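Local coordinates for sensor protein CpxA (Vibrio parahaemolyticus, PDB 3V67) that probably serves as a membrane-bound sensor histidine kinase of a two-component system, seen here as its periplasmic, signal-sensing PAS-fold domain, at residues Glu22-Ile27 against Gly106-Val111; Ser61-Asn66 against Glu116-Val121. One frame throughout, in Å; residues are numbered along the deposited sequence.

Contact 1: residues Glu22-Ile27 against Gly106-Val111; sequences ETRDAI and GPVPIV
In this periplasmic PAS fold, helix 14-30 lies on one face of the antiparallel sheet, and residues 22-27 run almost parallel to strand segment 106-111, the two short axes 11° apart and 8.5 Å from each other. The apolar part of the packing uses the aliphatic half of Arg24. Its CG stands anti to the backbone N (chi1 -169°), which sends the chain toward the strand, where CD passes alongside Ile110 CG1 at 3.6 Å and CG meets Val108 CG2 at 4.0 Å. One turn on, Ile27 crosses Ile110 obliquely, branch to tip, with Ile27 CG2 4.1 Å from Ile110 CD1; beta-branched Val108 and Ile110 suit a strand and turn apolar branches to the helix. Val108 also packs on Ile20 and Ile21 of the same helix.

The polar part belongs to the guanidinium. Bends at chi2 and chi3 turn it back beside its own helix, where NE and NH2 both grip Asp25 OD1 side-on in a salt bridge that fixes the rotation of the group. Pro109 has no N-H to give, but its carbonyl is well used: Arg24 NH1 donates to Pro109 O over 2.7 Å, in the guanidinium plane and at an N-H...O angle of 161°.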
ATOM      1  N   GLU A  22      16.435  -7.920   3.790  1.00 46.44           N
ATOM      2  CA  GLU A  22      16.823  -9.291   4.102  1.00 48.84           C
ATOM      3  C   GLU A  22      17.418 -10.042   2.906  1.00 49.66           C
ATOM      4  O   GLU A  22      18.452 -10.700   3.038  1.00 57.76           O
ATOM      5  CB  GLU A  22      15.642 -10.061   4.697  1.00 49.30           C
ATOM      6  CG  GLU A  22      15.267  -9.611   6.103  1.00 51.02           C
ATOM      7  CD  GLU A  22      13.974 -10.234   6.595  1.00 56.49           C
ATOM      8  OE1 GLU A  22      13.301 -10.924   5.800  1.00 60.49           O
ATOM      9  OE2 GLU A  22      13.631 -10.030   7.778  1.00 54.87           O
ATOM     10  N   THR A  23      16.779  -9.942   1.742  1.00 40.38           N
ATOM     11  CA  THR A  23      17.300 -10.628   0.560  1.00 40.62           C
ATOM     12  C   THR A  23      18.545  -9.931   0.021  1.00 37.46           C
ATOM     13  O   THR A  23      19.379 -10.558  -0.627  1.00 38.96           O
ATOM     14  CB  THR A  23      16.258 -10.770  -0.579  1.00 38.66           C
ATOM     15  OG1 THR A  23      16.432  -9.720  -1.535  1.00 41.23           O
ATOM     16  CG2 THR A  23      14.840 -10.751  -0.039  1.00 42.27           C
ATOM     17  N   ARG A  24      18.664  -8.633   0.285  1.00 33.28           N
ATOM     18  CA  ARG A  24      19.870  -7.898  -0.076  1.00 27.73           C
ATOM     19  C   ARG A  24      21.043  -8.464   0.713  1.00 38.83           C
ATOM     20  O   ARG A  24      22.051  -8.871   0.133  1.00 37.39           O
ATOM     21  CB  ARG A  24      19.699  -6.403   0.214  1.00 19.22           C
ATOM     22  CG  ARG A  24      20.784  -5.491  -0.368  1.00 18.04           C
ATOM     23  CD  ARG A  24      21.988  -5.348   0.558  1.00 18.58           C
ATOM     24  NE  ARG A  24      21.598  -5.291   1.964  1.00 28.35           N
ATOM     25  CZ  ARG A  24      21.308  -4.174   2.625  1.00 32.81           C
ATOM     26  NH1 ARG A  24      21.360  -2.998   2.014  1.00 34.98           N
ATOM     27  NH2 ARG A  24      20.960  -4.234   3.902  1.00 29.78           N
ATOM     28  N   ASP A  25      20.899  -8.485   2.037  1.00 38.71           N
ATOM     29  CA  ASP A  25      21.923  -9.045   2.915  1.00 39.11           C
ATOM     30  C   ASP A  25      22.237 -10.493   2.554  1.00 38.05           C
ATOM     31  O   ASP A  25      23.394 -10.917   2.591  1.00 33.37           O
ATOM     32  CB  ASP A  25      21.484  -8.954   4.380  1.00 41.53           C
ATOM     33  CG  ASP A  25      21.772  -7.595   4.994  1.00 47.96           C
ATOM     34  OD1 ASP A  25      22.030  -6.638   4.235  1.00 47.67           O
ATOM     35  OD2 ASP A  25      21.740  -7.481   6.238  1.00 53.92           O
ATOM     36  N   ALA A  26      21.198 -11.244   2.196  1.00 38.94           N
ATOM     37  CA  ALA A  26      21.357 -12.649   1.828  1.00 43.35           C
ATOM     38  C   ALA A  26      22.175 -12.821   0.551  1.00 40.47           C
ATOM     39  O   ALA A  26      23.073 -13.660   0.492  1.00 50.40           O
ATOM     40  CB  ALA A  26      20.001 -13.312   1.678  1.00 49.17           C
ATOM     41  N   ILE A  27      21.855 -12.030  -0.468  1.00 38.94           N
ATOM     42  CA  ILE A  27      22.588 -12.057  -1.730  1.00 39.40           C
ATOM     43  C   ILE A  27      24.036 -11.627  -1.507  1.00 41.35           C
ATOM     44  O   ILE A  27      24.966 -12.200  -2.084  1.00 38.39           O
ATOM     45  CB  ILE A  27      21.918 -11.157  -2.794  1.00 32.76           C
ATOM     46  CG1 ILE A  27      20.610 -11.789  -3.278  1.00 22.32           C
ATOM     47  CG2 ILE A  27      22.846 -10.920  -3.972  1.00 17.18           C
ATOM     48  CD1 ILE A  27      19.945 -11.033  -4.417  1.00 20.67           C
ATOM     49  N   GLY A 106      12.918   0.458  -4.827  1.00 15.99           N
ATOM     50  CA  GLY A 106      14.342   0.656  -4.613  1.00 13.06           C
ATOM     51  C   GLY A 106      14.724   2.127  -4.597  1.00 17.25           C
ATOM     52  O   GLY A 106      13.856   2.998  -4.600  1.00 19.76           O
ATOM     53  N   PRO A 107      16.032   2.418  -4.577  1.00 18.46           N
ATOM     54  CA  PRO A 107      17.107   1.429  -4.530  1.00 17.37           C
ATOM     55  C   PRO A 107      17.507   1.126  -3.097  1.00 18.37           C
ATOM     56  O   PRO A 107      17.230   1.936  -2.210  1.00 14.64           O
ATOM     57  CB  PRO A 107      18.258   2.164  -5.210  1.00 19.42           C
ATOM     58  CG  PRO A 107      18.060   3.586  -4.804  1.00 18.20           C
ATOM     59  CD  PRO A 107      16.558   3.787  -4.747  1.00 25.21           C
ATOM     60  N   VAL A 108      18.156  -0.016  -2.877  1.00 20.13           N
ATOM     61  CA  VAL A 108      18.837  -0.265  -1.607  1.00 23.84           C
ATOM     62  C   VAL A 108      20.304  -0.562  -1.888  1.00 24.35           C
ATOM     63  O   VAL A 108      20.621  -1.259  -2.846  1.00 18.72           O
ATOM     64  CB  VAL A 108      18.196  -1.424  -0.794  1.00 29.52           C
ATOM     65  CG1 VAL A 108      16.775  -1.061  -0.380  1.00 26.31           C
ATOM     66  CG2 VAL A 108      18.211  -2.728  -1.577  1.00 25.88           C
ATOM     67  N   PRO A 109      21.212  -0.016  -1.069  1.00 23.57           N
ATOM     68  CA  PRO A 109      22.636  -0.244  -1.331  1.00 16.38           C
ATOM     69  C   PRO A 109      23.009  -1.719  -1.241  1.00 19.41           C
ATOM     70  O   PRO A 109      22.432  -2.455  -0.445  1.00 24.83           O
ATOM     71  CB  PRO A 109      23.329   0.550  -0.221  1.00 17.14           C
ATOM     72  CG  PRO A 109      22.289   0.733   0.839  1.00 22.52           C
ATOM     73  CD  PRO A 109      20.992   0.838   0.110  1.00 23.83           C
ATOM     74  N   ILE A 110      23.957  -2.144  -2.069  1.00 16.92           N
ATOM     75  CA  ILE A 110      24.437  -3.517  -2.026  1.00 18.11           C
ATOM     76  C   ILE A 110      25.905  -3.572  -2.426  1.00 20.76           C
ATOM     77  O   ILE A 110      26.375  -2.744  -3.198  1.00 24.14           O
ATOM     78  CB  ILE A 110      23.586  -4.451  -2.923  1.00 20.40           C
ATOM     79  CG1 ILE A 110      23.806  -5.919  -2.542  1.00 15.51           C
ATOM     80  CG2 ILE A 110      23.873  -4.205  -4.401  1.00 10.41           C
ATOM     81  CD1 ILE A 110      22.918  -6.895  -3.295  1.00 15.56           C
ATOM     82  N   VAL A 111      26.637  -4.530  -1.872  1.00 25.50           N
ATOM     83  CA  VAL A 111      28.039  -4.697  -2.223  1.00 25.14           C
ATOM     84  C   VAL A 111      28.259  -6.061  -2.856  1.00 26.66           C
ATOM     85  O   VAL A 111      28.093  -7.096  -2.205  1.00 24.59           O
ATOM     86  CB  VAL A 111      28.964  -4.549  -1.001  1.00 26.58           C
ATOM     87  CG1 VAL A 111      30.404  -4.843  -1.393  1.00 17.89           C
ATOM     88  CG2 VAL A 111      28.839  -3.154  -0.402  1.00 21.44           C
TER

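Contact 2: residues Ser61-Asn66 against Glu116-Val121; sequences SDYNGN and ELLMYV
Ser61 closes strand 57-61 against strand segment 116-121 as an antiparallel hydrogen-bonded pair with Leu118. Both of its backbone groups are satisfied there: Ser61 N donates to Leu118 O and Leu118 N to Ser61 O, each over 2.9 Å and in the plane of the accepting carbonyl. The short serine side chain, with OG in the crowded position between N and C (chi1 84°), fits this buried site, and its hydroxyl pairs there with Tyr120 OH in a hydrogen bond of 2.6 Å from Ser61 OG, in which either oxygen could be the donor.

Beyond the pair the chain turns away, and Asp62 organises the turn. Its OD1 accepts from Asn64 N at 2.7 Å and from Asn66 N, both from above the carboxylate plane, while OD2 takes Asn66 ND2 on its syn lone pair at 2.9 Å. Asp62 N donates to Asn66 O. Gly65 sits at backbone angles that would crowd a CB against the preceding carbonyl.

Tyr63 folds back over the strand, crossing Leu118 at about a right angle; Leu118 CD1 makes a CH-pi contact 3.9 Å from the ring centroid. A water bonded to Tyr63 OH at 2.6 Å donates to Leu117 O. Residues 61-66 thus form the turn of a beta hairpin between strands 57-61 and 67-68, opened by an Asx turn, while Ser61 pairs with strand 115-124 in the antiparallel sheet of a PAS fold.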
ATOM      1  N   SER A  61      21.771  -1.515 -10.418  1.00 14.50           N
ATOM      2  CA  SER A  61      22.301  -0.355 -11.114  1.00 15.92           C
ATOM      3  C   SER A  61      23.530   0.138 -10.374  1.00 20.47           C
ATOM      4  O   SER A  61      23.817  -0.324  -9.270  1.00 25.61           O
ATOM      5  CB  SER A  61      21.260   0.761 -11.196  1.00 22.61           C
ATOM      6  OG  SER A  61      21.258   1.548 -10.013  1.00 21.46           O
ATOM      7  N   ASP A  62      24.267   1.059 -10.983  1.00 21.50           N
ATOM      8  CA  ASP A  62      25.384   1.684 -10.289  1.00 31.17           C
ATOM      9  C   ASP A  62      24.940   3.020  -9.705  1.00 34.05           C
ATOM     10  O   ASP A  62      23.745   3.311  -9.653  1.00 34.27           O
ATOM     11  CB  ASP A  62      26.608   1.846 -11.205  1.00 23.21           C
ATOM     12  CG  ASP A  62      26.292   2.571 -12.503  1.00 31.42           C
ATOM     13  OD1 ASP A  62      25.431   3.475 -12.504  1.00 38.09           O
ATOM     14  OD2 ASP A  62      26.917   2.234 -13.531  1.00 36.61           O
ATOM     15  N   TYR A  63      25.901   3.827  -9.271  1.00 28.57           N
ATOM     16  CA  TYR A  63      25.603   5.161  -8.767  1.00 27.38           C
ATOM     17  C   TYR A  63      25.794   6.214  -9.850  1.00 30.93           C
ATOM     18  O   TYR A  63      26.051   7.379  -9.549  1.00 33.25           O
ATOM     19  CB  TYR A  63      26.483   5.491  -7.565  1.00 22.17           C
ATOM     20  CG  TYR A  63      26.108   4.761  -6.298  1.00 15.43           C
ATOM     21  CD1 TYR A  63      25.216   5.316  -5.393  1.00 15.27           C
ATOM     22  CD2 TYR A  63      26.650   3.516  -6.005  1.00 24.63           C
ATOM     23  CE1 TYR A  63      24.873   4.651  -4.229  1.00 18.80           C
ATOM     24  CE2 TYR A  63      26.316   2.845  -4.843  1.00 19.69           C
ATOM     25  CZ  TYR A  63      25.428   3.416  -3.961  1.00 16.45           C
ATOM     26  OH  TYR A  63      25.097   2.747  -2.809  1.00 31.84           O
ATOM     27  N   ASN A  64      25.671   5.798 -11.107  1.00 29.70           N
ATOM     28  CA  ASN A  64      25.812   6.710 -12.236  1.00 35.01           C
ATOM     29  C   ASN A  64      24.630   6.640 -13.198  1.00 43.57           C
ATOM     30  O   ASN A  64      24.692   7.168 -14.310  1.00 50.66           O
ATOM     31  CB  ASN A  64      27.118   6.444 -12.990  1.00 33.90           C
ATOM     32  CG  ASN A  64      28.340   6.907 -12.224  1.00 33.25           C
ATOM     33  OD1 ASN A  64      28.327   7.965 -11.595  1.00 35.87           O
ATOM     34  ND2 ASN A  64      29.402   6.112 -12.267  1.00 36.93           N
ATOM     35  N   GLY A  65      23.563   5.969 -12.774  1.00 35.91           N
ATOM     36  CA  GLY A  65      22.332   5.927 -13.543  1.00 30.41           C
ATOM     37  C   GLY A  65      22.228   4.821 -14.576  1.00 41.40           C
ATOM     38  O   GLY A  65      21.372   4.875 -15.459  1.00 53.05           O
ATOM     39  N   ASN A  66      23.084   3.810 -14.473  1.00 40.34           N
ATOM     40  CA  ASN A  66      23.079   2.732 -15.457  1.00 40.93           C
ATOM     41  C   ASN A  66      22.549   1.414 -14.891  1.00 36.57           C
ATOM     42  O   ASN A  66      23.039   0.932 -13.874  1.00 37.96           O
ATOM     43  CB  ASN A  66      24.480   2.542 -16.047  1.00 41.71           C
ATOM     44  CG  ASN A  66      25.181   3.862 -16.321  1.00 41.75           C
ATOM     45  OD1 ASN A  66      24.835   4.585 -17.257  1.00 44.46           O
ATOM     46  ND2 ASN A  66      26.175   4.183 -15.500  1.00 41.65           N
ATOM     47  N   GLU A 116      30.358  -1.133  -4.964  1.00 22.54           N
ATOM     48  CA  GLU A 116      29.153  -0.552  -4.382  1.00 19.59           C
ATOM     49  C   GLU A 116      28.104  -0.261  -5.452  1.00 19.86           C
ATOM     50  O   GLU A 116      28.284   0.613  -6.305  1.00 21.76           O
ATOM     51  CB  GLU A 116      29.482   0.724  -3.604  1.00 26.25           C
ATOM     52  CG  GLU A 116      30.118   0.476  -2.251  1.00 26.95           C
ATOM     53  CD  GLU A 116      30.499   1.766  -1.546  1.00 35.42           C
ATOM     54  OE1 GLU A 116      30.741   2.774  -2.243  1.00 39.40           O
ATOM     55  OE2 GLU A 116      30.556   1.772  -0.299  1.00 36.41           O
ATOM     56  N   LEU A 117      27.007  -1.006  -5.389  1.00 21.24           N
ATOM     57  CA  LEU A 117      25.932  -0.902  -6.365  1.00 17.66           C
ATOM     58  C   LEU A 117      24.594  -0.698  -5.669  1.00 19.95           C
ATOM     59  O   LEU A 117      24.529  -0.551  -4.447  1.00 21.13           O
ATOM     60  CB  LEU A 117      25.867  -2.176  -7.207  1.00 20.52           C
ATOM     61  CG  LEU A 117      27.177  -2.623  -7.852  1.00 25.54           C
ATOM     62  CD1 LEU A 117      26.995  -3.966  -8.539  1.00 35.69           C
ATOM     63  CD2 LEU A 117      27.679  -1.570  -8.834  1.00 20.92           C
ATOM     64  N   LEU A 118      23.525  -0.704  -6.457  1.00 18.82           N
ATOM     65  CA  LEU A 118      22.181  -0.540  -5.925  1.00 15.98           C
ATOM     66  C   LEU A 118      21.266  -1.649  -6.425  1.00 19.87           C
ATOM     67  O   LEU A 118      21.308  -2.027  -7.595  1.00 22.19           O
ATOM     68  CB  LEU A 118      21.625   0.832  -6.306  1.00 17.74           C
ATOM     69  CG  LEU A 118      22.445   2.012  -5.781  1.00 17.87           C
ATOM     70  CD1 LEU A 118      22.242   3.230  -6.656  1.00 19.74           C
ATOM     71  CD2 LEU A 118      22.073   2.316  -4.333  1.00 13.03           C
ATOM     72  N   MET A 119      20.443  -2.166  -5.521  1.00 18.07           N
ATOM     73  CA  MET A 119      19.537  -3.262  -5.813  1.00 11.21           C
ATOM     74  C   MET A 119      18.100  -2.761  -5.848  1.00 16.30           C
ATOM     75  O   MET A 119      17.721  -1.843  -5.111  1.00 15.76           O
ATOM     76  CB  MET A 119      19.677  -4.365  -4.761  1.00 12.35           C
ATOM     77  CG  MET A 119      19.030  -5.690  -5.149  1.00 17.27           C
ATOM     78  SD  MET A 119      18.935  -6.864  -3.782  1.00 13.44           S
ATOM     79  CE  MET A 119      17.417  -6.335  -3.000  1.00 10.84           C
ATOM     80  N   TYR A 120      17.309  -3.376  -6.716  1.00 16.78           N
ATOM     81  CA  TYR A 120      15.915  -3.015  -6.894  1.00 20.85           C
ATOM     82  C   TYR A 120      15.117  -4.304  -7.018  1.00 21.26           C
ATOM     83  O   TYR A 120      15.676  -5.358  -7.326  1.00 16.35           O
ATOM     84  CB  TYR A 120      15.733  -2.204  -8.174  1.00 20.97           C
ATOM     85  CG  TYR A 120      16.637  -1.001  -8.328  1.00 19.79           C
ATOM     86  CD1 TYR A 120      16.163   0.283  -8.082  1.00 24.93           C
ATOM     87  CD2 TYR A 120      17.955  -1.143  -8.752  1.00 17.56           C
ATOM     88  CE1 TYR A 120      16.979   1.390  -8.237  1.00 22.68           C
ATOM     89  CE2 TYR A 120      18.782  -0.040  -8.904  1.00 17.76           C
ATOM     90  CZ  TYR A 120      18.289   1.221  -8.647  1.00 18.47           C
ATOM     91  OH  TYR A 120      19.105   2.319  -8.799  1.00 23.61           O
ATOM     92  N   VAL A 121      13.813  -4.221  -6.787  1.00 28.85           N
ATOM     93  CA  VAL A 121      12.945  -5.384  -6.933  1.00 32.18           C
ATOM     94  C   VAL A 121      11.696  -5.028  -7.731  1.00 31.84           C
ATOM     95  O   VAL A 121      10.960  -4.109  -7.374  1.00 39.25           O
ATOM     96  CB  VAL A 121      12.537  -5.977  -5.561  1.00 25.34           C
ATOM     97  CG1 VAL A 121      11.585  -7.140  -5.749  1.00 21.37           C
ATOM     98  CG2 VAL A 121      13.762  -6.423  -4.781  1.00 28.36           C
TER
HETATM   99  O   HOH W   1      26.461   0.588  -2.272  1.00 22.26           O

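Overall arrangement
Contacts 1 and 2, with centres 11 Å apart, meet through two consecutive strands that are neighbours in the sheet, 102-112 and 115-124. Probable backbone hydrogen bonds join them, Val108 O to Met119 N at 2.8 Å and Ile110 O to Leu117 N at 2.9 Å. Helix 14-30 packs on one face, where Met119 touches Ile20, Thr23 and Arg24 as well as Val108. Pro107 packs on Leu118 and Tyr120, its CB lying 3.4 Å from Tyr120 CE1. Contact 1 thus fastens the helix to the sheet, whereas contact 2 adds the next strand and its turn. The second subunit reaches contact 1, through Arg134 and Asp137 of that chain on Thr23 and Ile27, but does not touch contact 2.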